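Local atomic coordinates of serine-pyruvate aminotransferase (agxt) (Sulfolobus solfataricus, PDB entry 3ZRP), a protein that probably transfers amino groups from serine to pyruvate, and perhaps from alanine to glyoxylate, using a pyridoxal 5'-phosphate cofactor. Residues Arg154-Val168 with Asn179-Leu191. Residues are numbered along the deposited sequence; the frame is centred on the assembly and turned at random.
With PLP (pyridoxal-5'-phosphate), chain C.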
loop_
_atom_site.group_PDB
_atom_site.type_symbol
_atom_site.label_atom_id
_atom_site.label_comp_id
_atom_site.label_asym_id
_atom_site.label_seq_id
_atom_site.Cartn_x
_atom_site.Cartn_y
_atom_site.Cartn_z
ATOM N N ARG A 154 17.354 -27.923 -3.909
ATOM C CA ARG A 154 18.261 -26.773 -3.905
ATOM C C ARG A 154 19.291 -26.817 -5.042
ATOM O O ARG A 154 19.559 -25.805 -5.694
ATOM C CB ARG A 154 18.956 -26.636 -2.550
ATOM C CG ARG A 154 19.921 -25.443 -2.395
ATOM C CD ARG A 154 19.220 -24.087 -2.470
ATOM N NE ARG A 154 19.014 -23.610 -3.842
ATOM C CZ ARG A 154 18.554 -22.398 -4.158
ATOM N NH1 ARG A 154 18.250 -21.537 -3.210
ATOM N NH2 ARG A 154 18.414 -22.036 -5.422
ATOM N N LYS A 155 19.869 -27.995 -5.278
ATOM C CA LYS A 155 20.980 -28.107 -6.237
ATOM C C LYS A 155 20.521 -28.096 -7.699
ATOM O O LYS A 155 21.330 -27.969 -8.602
ATOM C CB LYS A 155 21.861 -29.336 -5.905
ATOM C CG LYS A 155 21.475 -30.634 -6.589
ATOM C CD LYS A 155 22.235 -31.826 -5.994
ATOM C CE LYS A 155 21.403 -32.493 -4.900
ATOM N NZ LYS A 155 22.108 -32.564 -3.593
ATOM N N TYR A 156 19.208 -28.204 -7.935
ATOM C CA TYR A 156 18.670 -28.273 -9.301
ATOM C C TYR A 156 18.108 -26.981 -9.874
ATOM O O TYR A 156 17.779 -26.927 -11.072
ATOM C CB TYR A 156 17.623 -29.393 -9.400
ATOM C CG TYR A 156 18.218 -30.733 -9.034
ATOM C CD1 TYR A 156 19.128 -31.373 -9.892
ATOM C CD2 TYR A 156 17.922 -31.330 -7.814
ATOM C CE1 TYR A 156 19.715 -32.596 -9.544
ATOM C CE2 TYR A 156 18.504 -32.552 -7.449
ATOM C CZ TYR A 156 19.405 -33.177 -8.317
ATOM O OH TYR A 156 19.949 -34.388 -7.960
ATOM N N VAL A 157 17.958 -25.961 -9.024
ATOM C CA VAL A 157 17.236 -24.726 -9.417
ATOM C C VAL A 157 17.982 -23.480 -9.015
ATOM O O VAL A 157 18.738 -23.483 -8.034
ATOM C CB VAL A 157 15.753 -24.700 -8.879
ATOM C CG1 VAL A 157 15.023 -25.918 -9.335
ATOM C CG2 VAL A 157 15.708 -24.601 -7.372
ATOM N N GLU A 158 17.827 -22.412 -9.794
ATOM C CA GLU A 158 18.581 -21.193 -9.511
ATOM C C GLU A 158 18.015 -20.451 -8.295
ATOM O O GLU A 158 18.767 -19.981 -7.446
ATOM C CB GLU A 158 18.606 -20.274 -10.732
ATOM C CG GLU A 158 19.244 -20.886 -11.983
ATOM C CD GLU A 158 19.185 -19.945 -13.163
ATOM O OE1 GLU A 158 19.560 -18.761 -13.004
ATOM O OE2 GLU A 158 18.729 -20.366 -14.240
ATOM N N LEU A 159 16.686 -20.362 -8.216
ATOM C CA LEU A 159 16.038 -19.516 -7.199
ATOM C C LEU A 159 14.866 -20.224 -6.530
ATOM O O LEU A 159 14.086 -20.889 -7.195
ATOM C CB LEU A 159 15.544 -18.198 -7.827
ATOM C CG LEU A 159 16.570 -17.206 -8.370
ATOM C CD1 LEU A 159 15.868 -16.041 -9.133
ATOM C CD2 LEU A 159 17.446 -16.659 -7.239
ATOM N N ILE A 160 14.744 -20.065 -5.210
ATOM C CA ILE A 160 13.579 -20.598 -4.481
ATOM C C ILE A 160 12.915 -19.475 -3.674
ATOM O O ILE A 160 13.584 -18.766 -2.922
ATOM C CB ILE A 160 13.994 -21.781 -3.554
ATOM C CG1 ILE A 160 14.612 -22.928 -4.389
ATOM C CG2 ILE A 160 12.793 -22.375 -2.806
ATOM C CD1 ILE A 160 15.312 -23.961 -3.508
ATOM N N VAL A 161 11.611 -19.315 -3.890
ATOM C CA VAL A 161 10.818 -18.320 -3.188
ATOM C C VAL A 161 9.735 -19.021 -2.370
ATOM O O VAL A 161 9.138 -20.024 -2.818
ATOM C CB VAL A 161 10.231 -17.223 -4.147
ATOM C CG1 VAL A 161 11.329 -16.656 -5.063
ATOM C CG2 VAL A 161 9.052 -17.745 -4.974
ATOM N N VAL A 162 9.491 -18.508 -1.169
ATOM C CA VAL A 162 8.464 -19.097 -0.290
ATOM C C VAL A 162 7.503 -18.016 0.148
ATOM O O VAL A 162 7.922 -16.997 0.686
ATOM C CB VAL A 162 9.073 -19.741 0.978
ATOM C CG1 VAL A 162 7.985 -20.379 1.848
ATOM C CG2 VAL A 162 10.189 -20.787 0.606
ATOM N N ASP A 163 6.217 -18.223 -0.138
ATOM C CA ASP A 163 5.167 -17.381 0.389
ATOM C C ASP A 163 4.884 -17.820 1.831
ATOM O O ASP A 163 4.252 -18.864 2.054
ATOM C CB ASP A 163 3.930 -17.536 -0.506
ATOM C CG ASP A 163 2.635 -16.986 0.123
ATOM O OD1 ASP A 163 2.623 -16.330 1.179
ATOM O OD2 ASP A 163 1.581 -17.256 -0.466
ATOM N N GLY A 164 5.402 -17.039 2.791
ATOM C CA GLY A 164 5.126 -17.208 4.219
ATOM C C GLY A 164 4.155 -16.199 4.813
ATOM O O GLY A 164 4.229 -15.885 5.996
ATOM N N VAL A 165 3.202 -15.726 4.004
ATOM C CA VAL A 165 2.209 -14.783 4.489
ATOM C C VAL A 165 1.452 -15.311 5.743
ATOM O O VAL A 165 1.244 -14.548 6.698
ATOM C CB VAL A 165 1.220 -14.378 3.368
ATOM C CG1 VAL A 165 0.093 -13.488 3.904
ATOM C CG2 VAL A 165 1.953 -13.603 2.254
ATOM N N SER A 166 1.067 -16.599 5.744
ATOM C CA SER A 166 0.408 -17.212 6.902
ATOM C C SER A 166 1.316 -18.144 7.725
ATOM O O SER A 166 0.835 -19.013 8.477
ATOM C CB SER A 166 -0.836 -17.964 6.459
ATOM O OG SER A 166 -1.808 -17.042 6.040
ATOM N N SER A 167 2.622 -17.965 7.607
ATOM C CA SER A 167 3.532 -18.765 8.436
ATOM C C SER A 167 4.552 -17.973 9.295
ATOM O O SER A 167 4.839 -18.356 10.456
ATOM C CB SER A 167 4.271 -19.801 7.573
ATOM O OG SER A 167 5.253 -19.133 6.803
ATOM N N VAL A 168 5.113 -16.894 8.741
ATOM C CA VAL A 168 6.137 -16.120 9.424
ATOM C C VAL A 168 5.557 -15.501 10.708
ATOM O O VAL A 168 4.485 -14.889 10.684
ATOM C CB VAL A 168 6.792 -15.024 8.512
ATOM C CG1 VAL A 168 7.852 -14.200 9.272
ATOM C CG2 VAL A 168 7.368 -15.659 7.254
ATOM N N ASN A 179 18.454 -22.044 2.970
ATOM C CA ASN A 179 18.942 -21.451 1.712
ATOM C C ASN A 179 17.769 -21.040 0.791
ATOM O O ASN A 179 17.664 -21.505 -0.328
ATOM C CB ASN A 179 19.938 -22.401 1.013
ATOM C CG ASN A 179 20.927 -21.680 0.076
ATOM O OD1 ASN A 179 20.829 -20.471 -0.191
ATOM N ND2 ASN A 179 21.892 -22.447 -0.435
ATOM N N VAL A 180 16.883 -20.188 1.303
ATOM C CA VAL A 180 15.760 -19.627 0.519
ATOM C C VAL A 180 16.258 -18.326 -0.083
ATOM O O VAL A 180 17.025 -17.588 0.554
ATOM C CB VAL A 180 14.511 -19.372 1.402
ATOM C CG1 VAL A 180 13.335 -18.691 0.581
ATOM C CG2 VAL A 180 14.039 -20.673 2.019
ATOM N N ASP A 181 15.837 -18.037 -1.311
ATOM C CA ASP A 181 16.262 -16.801 -1.968
ATOM C C ASP A 181 15.357 -15.608 -1.735
ATOM O O ASP A 181 15.844 -14.469 -1.669
ATOM C CB ASP A 181 16.501 -17.060 -3.444
ATOM C CG ASP A 181 17.613 -18.060 -3.647
ATOM O OD1 ASP A 181 18.759 -17.724 -3.263
ATOM O OD2 ASP A 181 17.316 -19.180 -4.110
ATOM N N VAL A 182 14.046 -15.874 -1.653
ATOM C CA VAL A 182 13.048 -14.884 -1.215
ATOM C C VAL A 182 12.080 -15.551 -0.255
ATOM O O VAL A 182 11.413 -16.512 -0.600
ATOM C CB VAL A 182 12.183 -14.312 -2.389
ATOM C CG1 VAL A 182 11.203 -13.244 -1.844
ATOM C CG2 VAL A 182 13.059 -13.710 -3.520
ATOM N N TYR A 183 11.990 -15.034 0.961
ATOM C CA TYR A 183 10.987 -15.496 1.914
ATOM C C TYR A 183 10.126 -14.257 2.133
ATOM O O TYR A 183 10.665 -13.181 2.382
ATOM C CB TYR A 183 11.651 -15.985 3.233
ATOM C CG TYR A 183 11.016 -17.244 3.768
ATOM C CD1 TYR A 183 9.672 -17.251 4.164
ATOM C CD2 TYR A 183 11.742 -18.448 3.846
ATOM C CE1 TYR A 183 9.058 -18.410 4.634
ATOM C CE2 TYR A 183 11.148 -19.621 4.334
ATOM C CZ TYR A 183 9.791 -19.596 4.711
ATOM O OH TYR A 183 9.153 -20.724 5.169
ATOM N N LEU A 184 8.814 -14.361 1.967
ATOM C CA LEU A 184 8.014 -13.155 2.034
ATOM C C LEU A 184 6.810 -13.355 2.960
ATOM O O LEU A 184 6.386 -14.501 3.230
ATOM C CB LEU A 184 7.590 -12.684 0.623
ATOM C CG LEU A 184 6.685 -13.638 -0.167
ATOM C CD1 LEU A 184 5.203 -13.445 0.214
ATOM C CD2 LEU A 184 6.871 -13.481 -1.690
ATOM N N THR A 185 6.306 -12.240 3.480
ATOM C CA THR A 185 5.132 -12.257 4.328
ATOM C C THR A 185 4.361 -10.918 4.195
ATOM O O THR A 185 4.644 -10.104 3.284
ATOM C CB THR A 185 5.487 -12.665 5.806
ATOM O OG1 THR A 185 4.286 -12.911 6.526
ATOM C CG2 THR A 185 6.295 -11.592 6.545
ATOM N N ALA A 186 3.371 -10.719 5.054
ATOM C CA ALA A 186 2.596 -9.469 5.085
ATOM C C ALA A 186 2.551 -8.958 6.513
ATOM O O ALA A 186 2.864 -9.703 7.439
ATOM C CB ALA A 186 1.161 -9.714 4.561
ATOM N N SER A 187 2.139 -7.703 6.707
ATOM C CA SER A 187 2.113 -7.142 8.051
ATOM C C SER A 187 0.976 -7.652 8.953
ATOM O O SER A 187 1.104 -7.687 10.179
ATOM C CB SER A 187 2.171 -5.611 8.004
ATOM O OG SER A 187 1.172 -5.053 7.171
ATOM N N GLN A 188 -0.130 -8.055 8.343
ATOM C CA GLN A 188 -1.385 -8.227 9.079
ATOM C C GLN A 188 -1.736 -9.645 9.495
ATOM O O GLN A 188 -2.843 -9.866 10.024
ATOM C CB GLN A 188 -2.573 -7.630 8.275
ATOM C CG GLN A 188 -3.119 -8.480 7.078
ATOM C CD GLN A 188 -2.211 -8.492 5.817
ATOM O OE1 GLN A 188 -1.166 -7.823 5.759
ATOM N NE2 GLN A 188 -2.585 -9.310 4.835
ATOM N N LYS A 189 -0.847 -10.610 9.268
ATOM C CA LYS A 189 -1.230 -11.994 9.614
ATOM C C LYS A 189 -0.568 -12.440 10.944
ATOM O O LYS A 189 -0.904 -11.873 12.015
ATOM C CB LYS A 189 -1.159 -12.962 8.399
ATOM C CG LYS A 189 -2.270 -12.635 7.305
ATOM C CD LYS A 189 -2.607 -13.709 6.218
ATOM C CE LYS A 189 -3.431 -13.107 4.986
ATOM N NZ LYS A 189 -3.785 -14.059 3.823
ATOM N N ALA A 190 0.375 -13.386 10.918
ATOM C CA ALA A 190 0.939 -13.883 12.183
ATOM C C ALA A 190 1.830 -12.866 12.910
ATOM O O ALA A 190 2.087 -13.002 14.117
ATOM C CB ALA A 190 1.635 -15.230 11.999
ATOM N N LEU A 191 2.267 -11.828 12.188
ATOM C CA LEU A 191 2.986 -10.714 12.809
ATOM C C LEU A 191 2.026 -9.850 13.618
ATOM O O LEU A 191 2.445 -9.148 14.537
ATOM C CB LEU A 191 3.724 -9.865 11.762
ATOM C CG LEU A 191 4.789 -10.621 10.961
ATOM C CD1 LEU A 191 5.400 -9.743 9.882
ATOM C CD2 LEU A 191 5.907 -11.204 11.894
HETATM N N1 PLP C . -0.573 -15.779 0.485
HETATM C C2 PLP C . -1.238 -16.347 1.547
HETATM C C2A PLP C . -0.819 -17.715 2.018
HETATM C C3 PLP C . -2.282 -15.651 2.199
HETATM O O3 PLP C . -2.838 -16.154 3.171
HETATM C C4 PLP C . -2.652 -14.371 1.771
HETATM C C4A PLP C . -3.762 -13.628 2.523
HETATM C C5 PLP C . -1.963 -13.834 0.662
HETATM C C6 PLP C . -0.905 -14.529 0.038
HETATM C C5A PLP C . -2.271 -12.481 0.093
HETATM O O4P PLP C . -1.935 -11.396 0.961
HETATM P P PLP C . -2.577 -9.952 0.831
HETATM O O1P PLP C . -1.904 -9.220 1.950
HETATM O O2P PLP C . -4.028 -10.215 1.059
HETATM O O3P PLP C . -2.213 -9.526 -0.547
HETATM O O HOH W 1 2.617 -14.189 9.038
#
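Val162 sits over one face of the Tyr183 ring, its CB above the middle, 3.8 Å from the ring centroid, a CH-pi contact. With CG1 anti to the backbone N (chi1 -178°), that methyl reaches CZ of Tyr183 at 3.5 Å, while CG2 meets CG1 of Val180. Beta-branched valine suits an extended strand and gives the ring a broad apolar surface. Val161 and Val182 point to the other sheet face. Strands 159-163 and 182-186 run parallel in the central mixed sheet of the PLP-binding domain, of the fold-type I architecture usual for class-V aminotransferases; the end of the first and the loops after both bring several residues to PLP. Asp163 offers the pyridine nitrogen a carboxylate, OD2 lying 2.8 Å from PLP N1; OD1 accepts from Val165 N in an Asx turn. Val165, compact and apolar, lies against the pyridine ring, its CG1 also touching CD of Lys189, whose long, extended chain lets NZ reach PLP C4A and bond covalently. A water joins Val165 O and Val168 O to Ala190 N. At the opposite end, Asp181 OD2 accepts a nearly straight hydrogen bond from Arg154 NH1 (2.7 Å, 171°), part of a salt bridge, and, by its anti lone pair, one from Ile160 N; multidentate Arg154 also donates from NH1 to Asn179 O.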